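Local coordinates for protein alpha-1,2-mannosidase (Trichoderma reesei, PDB 1HCU) that probably trims alpha-1,2-linked mannose residues from high-mannose N-glycans, as a calcium-dependent glycosyl hydrolase of family 47, at residues A170-V175 and I222-T228; L208-K212 and H264-R268. All coordinates share one frame; numbering follows the deposited sequence.

Contact 1 (A170-V175 and I222-T228). With NAG (2-acetamido-2-deoxy-beta-D-glucopyranose), chain E.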
ATOM      1  N   ALA A 170     -19.911  13.167   7.092  1.00 18.97           N
ATOM      2  CA  ALA A 170     -18.778  14.086   6.976  1.00 18.39           C
ATOM      3  C   ALA A 170     -19.041  15.028   5.810  1.00 18.30           C
ATOM      4  O   ALA A 170     -19.780  14.686   4.885  1.00 17.26           O
ATOM      5  CB  ALA A 170     -17.486  13.309   6.745  1.00 19.16           C
ATOM      6  N   SER A 171     -18.433  16.208   5.852  1.00 17.56           N
ATOM      7  CA  SER A 171     -18.616  17.196   4.794  1.00 19.77           C
ATOM      8  C   SER A 171     -17.481  17.208   3.767  1.00 20.08           C
ATOM      9  O   SER A 171     -17.552  17.930   2.770  1.00 21.07           O
ATOM     10  CB  SER A 171     -18.768  18.587   5.404  1.00 18.75           C
ATOM     11  OG  SER A 171     -17.640  18.910   6.193  1.00 20.81           O
ATOM     12  N   SER A 172     -16.440  16.414   4.012  1.00 18.94           N
ATOM     13  CA  SER A 172     -15.305  16.328   3.095  1.00 18.94           C
ATOM     14  C   SER A 172     -14.502  15.060   3.344  1.00 18.16           C
ATOM     15  O   SER A 172     -14.666  14.402   4.369  1.00 18.44           O
ATOM     16  CB  SER A 172     -14.379  17.539   3.244  1.00 20.17           C
ATOM     17  OG  SER A 172     -13.667  17.483   4.465  1.00 23.64           O
ATOM     18  N   ASN A 173     -13.620  14.740   2.403  1.00 17.30           N
ATOM     19  CA  ASN A 173     -12.782  13.554   2.479  1.00 15.12           C
ATOM     20  C   ASN A 173     -11.469  13.907   1.764  1.00 16.42           C
ATOM     21  O   ASN A 173     -11.387  14.956   1.103  1.00 16.59           O
ATOM     22  CB  ASN A 173     -13.503  12.406   1.755  1.00 14.41           C
ATOM     23  CG  ASN A 173     -12.999  11.023   2.162  1.00 14.28           C
ATOM     24  OD1 ASN A 173     -12.038  10.881   2.922  1.00 13.88           O
ATOM     25  ND2 ASN A 173     -13.658   9.994   1.645  1.00 12.05           N
ATOM     26  N   ASN A 174     -10.446  13.058   1.906  1.00 14.64           N
ATOM     27  CA  ASN A 174      -9.168  13.297   1.235  1.00 13.81           C
ATOM     28  C   ASN A 174      -9.098  12.483  -0.058  1.00 12.97           C
ATOM     29  O   ASN A 174      -9.786  11.469  -0.196  1.00 12.34           O
ATOM     30  CB  ASN A 174      -7.962  12.972   2.151  1.00 14.12           C
ATOM     31  CG  ASN A 174      -7.952  11.531   2.663  1.00 14.82           C
ATOM     32  OD1 ASN A 174      -8.486  11.234   3.738  1.00 15.65           O
ATOM     33  ND2 ASN A 174      -7.341  10.638   1.900  1.00 12.27           N
ATOM     34  N   VAL A 175      -8.274  12.937  -1.000  1.00 11.87           N
ATOM     35  CA  VAL A 175      -8.135  12.277  -2.290  1.00 11.21           C
ATOM     36  C   VAL A 175      -7.649  10.837  -2.207  1.00 13.54           C
ATOM     37  O   VAL A 175      -8.068   9.998  -3.003  1.00 14.43           O
ATOM     38  CB  VAL A 175      -7.204  13.084  -3.253  1.00 10.70           C
ATOM     39  CG1 VAL A 175      -7.804  14.459  -3.508  1.00  8.93           C
ATOM     40  CG2 VAL A 175      -5.801  13.208  -2.676  1.00 11.21           C
ATOM     41  N   ILE A 222      -3.128  17.849  -7.682  1.00  8.16           N
ATOM     42  CA  ILE A 222      -4.359  18.325  -7.059  1.00  7.75           C
ATOM     43  C   ILE A 222      -4.285  18.556  -5.559  1.00  6.42           C
ATOM     44  O   ILE A 222      -3.277  18.261  -4.915  1.00  9.40           O
ATOM     45  CB  ILE A 222      -5.519  17.327  -7.347  1.00  8.96           C
ATOM     46  CG1 ILE A 222      -5.215  15.949  -6.731  1.00  8.76           C
ATOM     47  CG2 ILE A 222      -5.687  17.168  -8.858  1.00  9.64           C
ATOM     48  CD1 ILE A 222      -6.376  14.947  -6.808  1.00  5.71           C
ATOM     49  N   GLY A 223      -5.375  19.084  -5.009  1.00  7.56           N
ATOM     50  CA  GLY A 223      -5.457  19.351  -3.579  1.00  5.72           C
ATOM     51  C   GLY A 223      -5.704  18.065  -2.807  1.00  6.88           C
ATOM     52  O   GLY A 223      -5.857  17.003  -3.405  1.00  7.38           O
ATOM     53  N   THR A 224      -5.770  18.166  -1.482  1.00  7.28           N
ATOM     54  CA  THR A 224      -5.954  17.010  -0.616  1.00  9.08           C
ATOM     55  C   THR A 224      -7.391  16.710  -0.178  1.00 10.15           C
ATOM     56  O   THR A 224      -7.799  15.551  -0.133  1.00  9.57           O
ATOM     57  CB  THR A 224      -5.079  17.153   0.657  1.00 11.48           C
ATOM     58  OG1 THR A 224      -3.705  17.302   0.283  1.00 14.38           O
ATOM     59  CG2 THR A 224      -5.215  15.929   1.553  1.00  9.15           C
ATOM     60  N   PHE A 225      -8.154  17.746   0.150  1.00 12.29           N
ATOM     61  CA  PHE A 225      -9.528  17.549   0.613  1.00 13.34           C
ATOM     62  C   PHE A 225     -10.608  17.996  -0.361  1.00 13.85           C
ATOM     63  O   PHE A 225     -10.539  19.082  -0.938  1.00 11.73           O
ATOM     64  CB  PHE A 225      -9.713  18.242   1.961  1.00 11.82           C
ATOM     65  CG  PHE A 225      -8.655  17.878   2.969  1.00 11.76           C
ATOM     66  CD1 PHE A 225      -7.630  18.771   3.277  1.00 11.28           C
ATOM     67  CD2 PHE A 225      -8.679  16.636   3.601  1.00  9.26           C
ATOM     68  CE1 PHE A 225      -6.645  18.436   4.202  1.00 11.96           C
ATOM     69  CE2 PHE A 225      -7.697  16.289   4.527  1.00  9.23           C
ATOM     70  CZ  PHE A 225      -6.679  17.192   4.829  1.00 13.11           C
ATOM     71  N   VAL A 226     -11.603  17.127  -0.531  1.00 14.50           N
ATOM     72  CA  VAL A 226     -12.719  17.362  -1.439  1.00 14.52           C
ATOM     73  C   VAL A 226     -14.059  17.363  -0.700  1.00 15.45           C
ATOM     74  O   VAL A 226     -14.335  16.493   0.125  1.00 14.49           O
ATOM     75  CB  VAL A 226     -12.759  16.288  -2.554  1.00 11.42           C
ATOM     76  CG1 VAL A 226     -13.956  16.524  -3.468  1.00 13.48           C
ATOM     77  CG2 VAL A 226     -11.486  16.326  -3.353  1.00  9.96           C
ATOM     78  N   SER A 227     -14.875  18.363  -1.010  1.00 16.10           N
ATOM     79  CA  SER A 227     -16.193  18.543  -0.411  1.00 16.24           C
ATOM     80  C   SER A 227     -17.141  17.409  -0.806  1.00 16.60           C
ATOM     81  O   SER A 227     -17.226  17.048  -1.983  1.00 15.21           O
ATOM     82  CB  SER A 227     -16.768  19.884  -0.881  1.00 15.83           C
ATOM     83  OG  SER A 227     -18.141  19.997  -0.564  1.00 19.18           O
ATOM     84  N   THR A 228     -17.856  16.851   0.167  1.00 15.88           N
ATOM     85  CA  THR A 228     -18.790  15.770  -0.127  1.00 17.29           C
ATOM     86  C   THR A 228     -20.116  16.302  -0.677  1.00 19.16           C
ATOM     87  O   THR A 228     -20.853  15.573  -1.341  1.00 18.91           O
ATOM     88  CB  THR A 228     -19.072  14.911   1.122  1.00 18.20           C
ATOM     89  OG1 THR A 228     -19.655  15.723   2.149  1.00 18.65           O
ATOM     90  CG2 THR A 228     -17.775  14.298   1.638  1.00 18.92           C
TER
HETATM   91  C1  NAG E 600     -19.092  23.490  -1.770  1.00 45.54           C
HETATM   92  C2  NAG E 600     -19.307  25.007  -1.843  1.00 48.46           C
HETATM   93  C3  NAG E 600     -18.430  25.699  -0.790  1.00 50.16           C
HETATM   94  C4  NAG E 600     -18.629  25.083   0.599  1.00 50.51           C
HETATM   95  C5  NAG E 600     -18.453  23.561   0.525  1.00 49.53           C
HETATM   96  C6  NAG E 600     -18.738  22.877   1.843  1.00 49.53           C
HETATM   97  C7  NAG E 600     -19.832  25.964  -3.997  1.00 51.55           C
HETATM   98  C8  NAG E 600     -19.523  27.303  -4.647  1.00 52.32           C
HETATM   99  N2  NAG E 600     -18.922  25.471  -3.164  1.00 50.42           N
HETATM  100  O3  NAG E 600     -18.739  27.087  -0.749  1.00 51.27           O
HETATM  101  O4  NAG E 600     -17.675  25.623   1.508  1.00 50.81           O
HETATM  102  O5  NAG E 600     -19.358  23.007  -0.448  1.00 46.70           O
HETATM  103  O6  NAG E 600     -18.050  21.639   1.941  1.00 49.67           O
HETATM  104  O7  NAG E 600     -20.891  25.388  -4.249  1.00 52.75           O
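A two-stranded antiparallel sheet joins strands 172-174 and 225-227, whose short axes run at 150° to each other. Asn-173 and Val-226 form its hydrogen-bonded pair: Asn-173 N donates to Val-226 O at 3.0 Å, while Val-226 N reaches Asn-173 O at 2.7 Å. Ser-172 with Ser-227 and Asn-174 with Phe-225 are the non-hydrogen-bonded pairs on either side of it. The pairing extends past both strand ends, with Val-175 N bonded to Thr-224 O and Thr-228 N to Ser-171 O at 2.8 Å. At the Ser-171 end, Thr-228 OG1, set between its own backbone N and carbonyl carbon (chi1 61°), donates to Ala-170 O at 2.9 Å, and Thr-228 CG2 lies against Ser-172 N. At the other end Val-175 turns CG1 onto Ile-222 CD1, 3.6 Å away, and Val-226 CG2. Thr-224 CG2 sits 3.7 Å above the centre of the Phe-225 ring, whose edge faces Asn-173 O. Ser-227 OG shares a hydrogen bond of 3.0 Å with O6 of the N-acetylglucosamine at the glycosylated Asn-230, and also bonds Ser-229 OG. Asn-174 is the N-cap of helix 175-178, its side chain about 7 Å from that of Asp-245, a predicted active-site residue. Ile-178 of that helix touches Val-226, and helix 245-257 receives Ile-222 through Phe-247 and Tyr-248.

Contact 2 (L208-K212 and H264-R268)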
ATOM      1  N   LEU A 208     -12.031  14.183  -9.020  1.00 12.71           N
ATOM      2  CA  LEU A 208     -10.585  14.285  -8.852  1.00 12.20           C
ATOM      3  C   LEU A 208      -9.837  14.376 -10.179  1.00 13.61           C
ATOM      4  O   LEU A 208      -8.695  14.838 -10.218  1.00 11.53           O
ATOM      5  CB  LEU A 208     -10.059  13.079  -8.074  1.00 12.91           C
ATOM      6  CG  LEU A 208     -10.316  13.013  -6.565  1.00 14.59           C
ATOM      7  CD1 LEU A 208     -11.805  13.115  -6.283  1.00 13.61           C
ATOM      8  CD2 LEU A 208      -9.750  11.697  -6.011  1.00 12.01           C
ATOM      9  N   LEU A 209     -10.480  13.941 -11.261  1.00 13.64           N
ATOM     10  CA  LEU A 209      -9.856  13.957 -12.581  1.00 15.49           C
ATOM     11  C   LEU A 209      -9.940  15.319 -13.273  1.00 16.87           C
ATOM     12  O   LEU A 209      -9.080  15.665 -14.082  1.00 17.41           O
ATOM     13  CB  LEU A 209     -10.469  12.866 -13.461  1.00 12.78           C
ATOM     14  CG  LEU A 209     -10.410  11.458 -12.847  1.00 14.37           C
ATOM     15  CD1 LEU A 209     -10.989  10.452 -13.841  1.00 13.37           C
ATOM     16  CD2 LEU A 209      -8.962  11.092 -12.468  1.00  9.65           C
ATOM     17  N   ASN A 210     -10.985  16.080 -12.967  1.00 18.07           N
ATOM     18  CA  ASN A 210     -11.160  17.427 -13.525  1.00 19.62           C
ATOM     19  C   ASN A 210     -11.414  18.313 -12.305  1.00 18.97           C
ATOM     20  O   ASN A 210     -12.534  18.759 -12.051  1.00 18.32           O
ATOM     21  CB  ASN A 210     -12.358  17.487 -14.477  1.00 19.95           C
ATOM     22  CG  ASN A 210     -12.440  18.811 -15.232  1.00 23.69           C
ATOM     23  OD1 ASN A 210     -11.675  19.747 -14.971  1.00 24.45           O
ATOM     24  ND2 ASN A 210     -13.377  18.896 -16.171  1.00 26.99           N
ATOM     25  N   PRO A 211     -10.358  18.563 -11.524  1.00 19.80           N
ATOM     26  CA  PRO A 211     -10.392  19.372 -10.305  1.00 19.67           C
ATOM     27  C   PRO A 211     -10.969  20.766 -10.454  1.00 20.10           C
ATOM     28  O   PRO A 211     -10.504  21.563 -11.269  1.00 21.52           O
ATOM     29  CB  PRO A 211      -8.930  19.387  -9.867  1.00 20.27           C
ATOM     30  CG  PRO A 211      -8.195  19.308 -11.164  1.00 19.14           C
ATOM     31  CD  PRO A 211      -8.969  18.249 -11.901  1.00 18.17           C
ATOM     32  N   LYS A 212     -11.996  21.047  -9.661  1.00 21.02           N
ATOM     33  CA  LYS A 212     -12.637  22.353  -9.665  1.00 22.63           C
ATOM     34  C   LYS A 212     -12.564  22.907  -8.250  1.00 22.34           C
ATOM     35  O   LYS A 212     -12.722  22.167  -7.274  1.00 22.41           O
ATOM     36  CB  LYS A 212     -14.088  22.238 -10.136  1.00 24.81           C
ATOM     37  CG  LYS A 212     -14.218  21.681 -11.550  1.00 28.91           C
ATOM     38  CD  LYS A 212     -15.654  21.713 -12.037  1.00 32.83           C
ATOM     39  CE  LYS A 212     -15.776  21.109 -13.427  1.00 33.87           C
ATOM     40  NZ  LYS A 212     -14.887  21.805 -14.396  1.00 35.47           N
ATOM     41  N   HIS A 264      -7.981   7.835 -19.782  1.00 15.34           N
ATOM     42  CA  HIS A 264      -7.986   9.195 -19.259  1.00 16.28           C
ATOM     43  C   HIS A 264      -7.290   9.244 -17.901  1.00 14.04           C
ATOM     44  O   HIS A 264      -6.676  10.247 -17.550  1.00 11.40           O
ATOM     45  CB  HIS A 264      -9.417   9.730 -19.126  1.00 16.35           C
ATOM     46  CG  HIS A 264      -9.474  11.193 -18.822  1.00 19.38           C
ATOM     47  ND1 HIS A 264     -10.165  11.706 -17.745  1.00 21.86           N
ATOM     48  CD2 HIS A 264      -8.905  12.252 -19.443  1.00 19.83           C
ATOM     49  CE1 HIS A 264     -10.017  13.019 -17.713  1.00 20.74           C
ATOM     50  NE2 HIS A 264      -9.256  13.374 -18.732  1.00 23.15           N
ATOM     51  N   TYR A 265      -7.405   8.153 -17.143  1.00 14.86           N
ATOM     52  CA  TYR A 265      -6.766   8.035 -15.828  1.00 12.31           C
ATOM     53  C   TYR A 265      -5.256   8.094 -16.055  1.00 11.04           C
ATOM     54  O   TYR A 265      -4.517   8.716 -15.290  1.00 10.60           O
ATOM     55  CB  TYR A 265      -7.127   6.700 -15.174  1.00 12.43           C
ATOM     56  CG  TYR A 265      -8.486   6.642 -14.495  1.00 12.63           C
ATOM     57  CD1 TYR A 265      -8.612   6.107 -13.210  1.00 12.13           C
ATOM     58  CD2 TYR A 265      -9.639   7.111 -15.126  1.00 12.69           C
ATOM     59  CE1 TYR A 265      -9.844   6.041 -12.568  1.00 11.80           C
ATOM     60  CE2 TYR A 265     -10.886   7.050 -14.488  1.00 11.54           C
ATOM     61  CZ  TYR A 265     -10.974   6.514 -13.209  1.00 14.31           C
ATOM     62  OH  TYR A 265     -12.184   6.461 -12.552  1.00 16.11           O
ATOM     63  N   LYS A 266      -4.825   7.434 -17.126  1.00  9.45           N
ATOM     64  CA  LYS A 266      -3.422   7.386 -17.519  1.00 11.00           C
ATOM     65  C   LYS A 266      -2.895   8.794 -17.799  1.00 11.28           C
ATOM     66  O   LYS A 266      -1.781   9.135 -17.399  1.00  9.02           O
ATOM     67  CB  LYS A 266      -3.257   6.527 -18.776  1.00 11.76           C
ATOM     68  CG  LYS A 266      -1.881   6.639 -19.397  1.00 14.80           C
ATOM     69  CD  LYS A 266      -1.925   6.498 -20.908  1.00 15.09           C
ATOM     70  CE  LYS A 266      -2.752   7.592 -21.544  1.00 16.02           C
ATOM     71  NZ  LYS A 266      -2.701   7.548 -23.029  1.00 15.36           N
ATOM     72  N   ASP A 267      -3.692   9.607 -18.495  1.00 10.78           N
ATOM     73  CA  ASP A 267      -3.287  10.980 -18.799  1.00 10.79           C
ATOM     74  C   ASP A 267      -3.137  11.817 -17.531  1.00 10.19           C
ATOM     75  O   ASP A 267      -2.208  12.615 -17.423  1.00 10.59           O
ATOM     76  CB  ASP A 267      -4.290  11.658 -19.746  1.00  8.35           C
ATOM     77  CG  ASP A 267      -4.157  11.184 -21.193  1.00 11.77           C
ATOM     78  OD1 ASP A 267      -3.179  10.468 -21.514  1.00  8.64           O
ATOM     79  OD2 ASP A 267      -5.035  11.542 -22.013  1.00 10.96           O
ATOM     80  N   ARG A 268      -4.042  11.641 -16.570  1.00 10.69           N
ATOM     81  CA  ARG A 268      -3.954  12.407 -15.327  1.00 10.16           C
ATOM     82  C   ARG A 268      -2.702  12.011 -14.530  1.00  9.35           C
ATOM     83  O   ARG A 268      -2.122  12.836 -13.813  1.00  8.89           O
ATOM     84  CB  ARG A 268      -5.222  12.213 -14.478  1.00 10.61           C
ATOM     85  CG  ARG A 268      -6.497  12.747 -15.137  1.00 10.22           C
ATOM     86  CD  ARG A 268      -6.390  14.237 -15.483  1.00  8.18           C
ATOM     87  NE  ARG A 268      -6.108  15.056 -14.311  1.00  8.45           N
ATOM     88  CZ  ARG A 268      -6.000  16.382 -14.320  1.00  8.32           C
ATOM     89  NH1 ARG A 268      -6.148  17.062 -15.452  1.00  5.85           N
ATOM     90  NH2 ARG A 268      -5.743  17.029 -13.188  1.00  5.45           N
TER
HETATM   91  O   HOH W   1      -6.041  14.739 -11.512  1.00 14.48           O
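Leu-209 and Arg-268 meet where the segment 208-212, which follows on from helix 196-209, lies against the flank of helix 263-280. Their CA atoms are 6.7 Å apart, the nearest such pair between 208-212 and 264-268. The carbonyl oxygen of Leu-209 stands 3.0 Å above the plane of the Arg-268 guanidinium, offset toward its rim. Although Leu-209 O lies only 3.0 Å from Arg-268 NE, the angle is too poor for a hydrogen bond, and the approach is over the face of the group. The N-H of Arg-268 NE turns instead to a water in the guanidinium plane, at 2.8 Å, which in turn donates to Leu-208 O at 3.0 Å. Thus the carbonyls of Leu-208 and Leu-209 meet the same arginine in different ways, one through water and one over a face. Chi1 (-64°) sets Arg-268 CG beside its backbone N, 4.0 Å from Leu-209 CD2, and bends at chi2 and chi3 bring the guanidinium back over Leu-209 O. Leu-209 CD1 packs against Tyr-265 CE2 at 3.5 Å, the two side chains crossing at about a right angle. Pro-211 brings CD to 3.7 Å from Arg-268 NH2.

Farther out, Glu-216 anchors the guanidinium through a salt bridge to NH2 and also touches Pro-211. Phe-262 meets the Tyr-265 ring edge-to-face, while Leu-251 and Met-254 of helix 245-257 back Leu-209 and Tyr-265, respectively. With Tyr-265 also touching Gln-202 and Glu-205, helices 196-209, 245-257 and 263-280 meet here, within the (alpha/alpha)7 barrel of glycosyl hydrolase family 47.

How the contacts relate
The centres of contacts 1 and 2 lie 15 Å apart, on the same side of the chain's centre, and their segments alternate in sequence: 170-175, 208-212, 222-228, 264-268. From 208-212 the chain runs to strand 225-227 of contact 1 with no other helix or strand between. They also touch directly. Val-175 O is 3.8 Å from Leu-208 CD2, and Ile-222 CG2 is 4.0 Å from Pro-211 CG. Helix 245-257 borders both, taking Ile-222 from contact 1 and Leu-208 and Leu-209 from contact 2. The small sheet, whose Asn-174 side chain comes within about 8 Å of two predicted active-site side chains, is thereby linked to a helix junction away from the annotated sites.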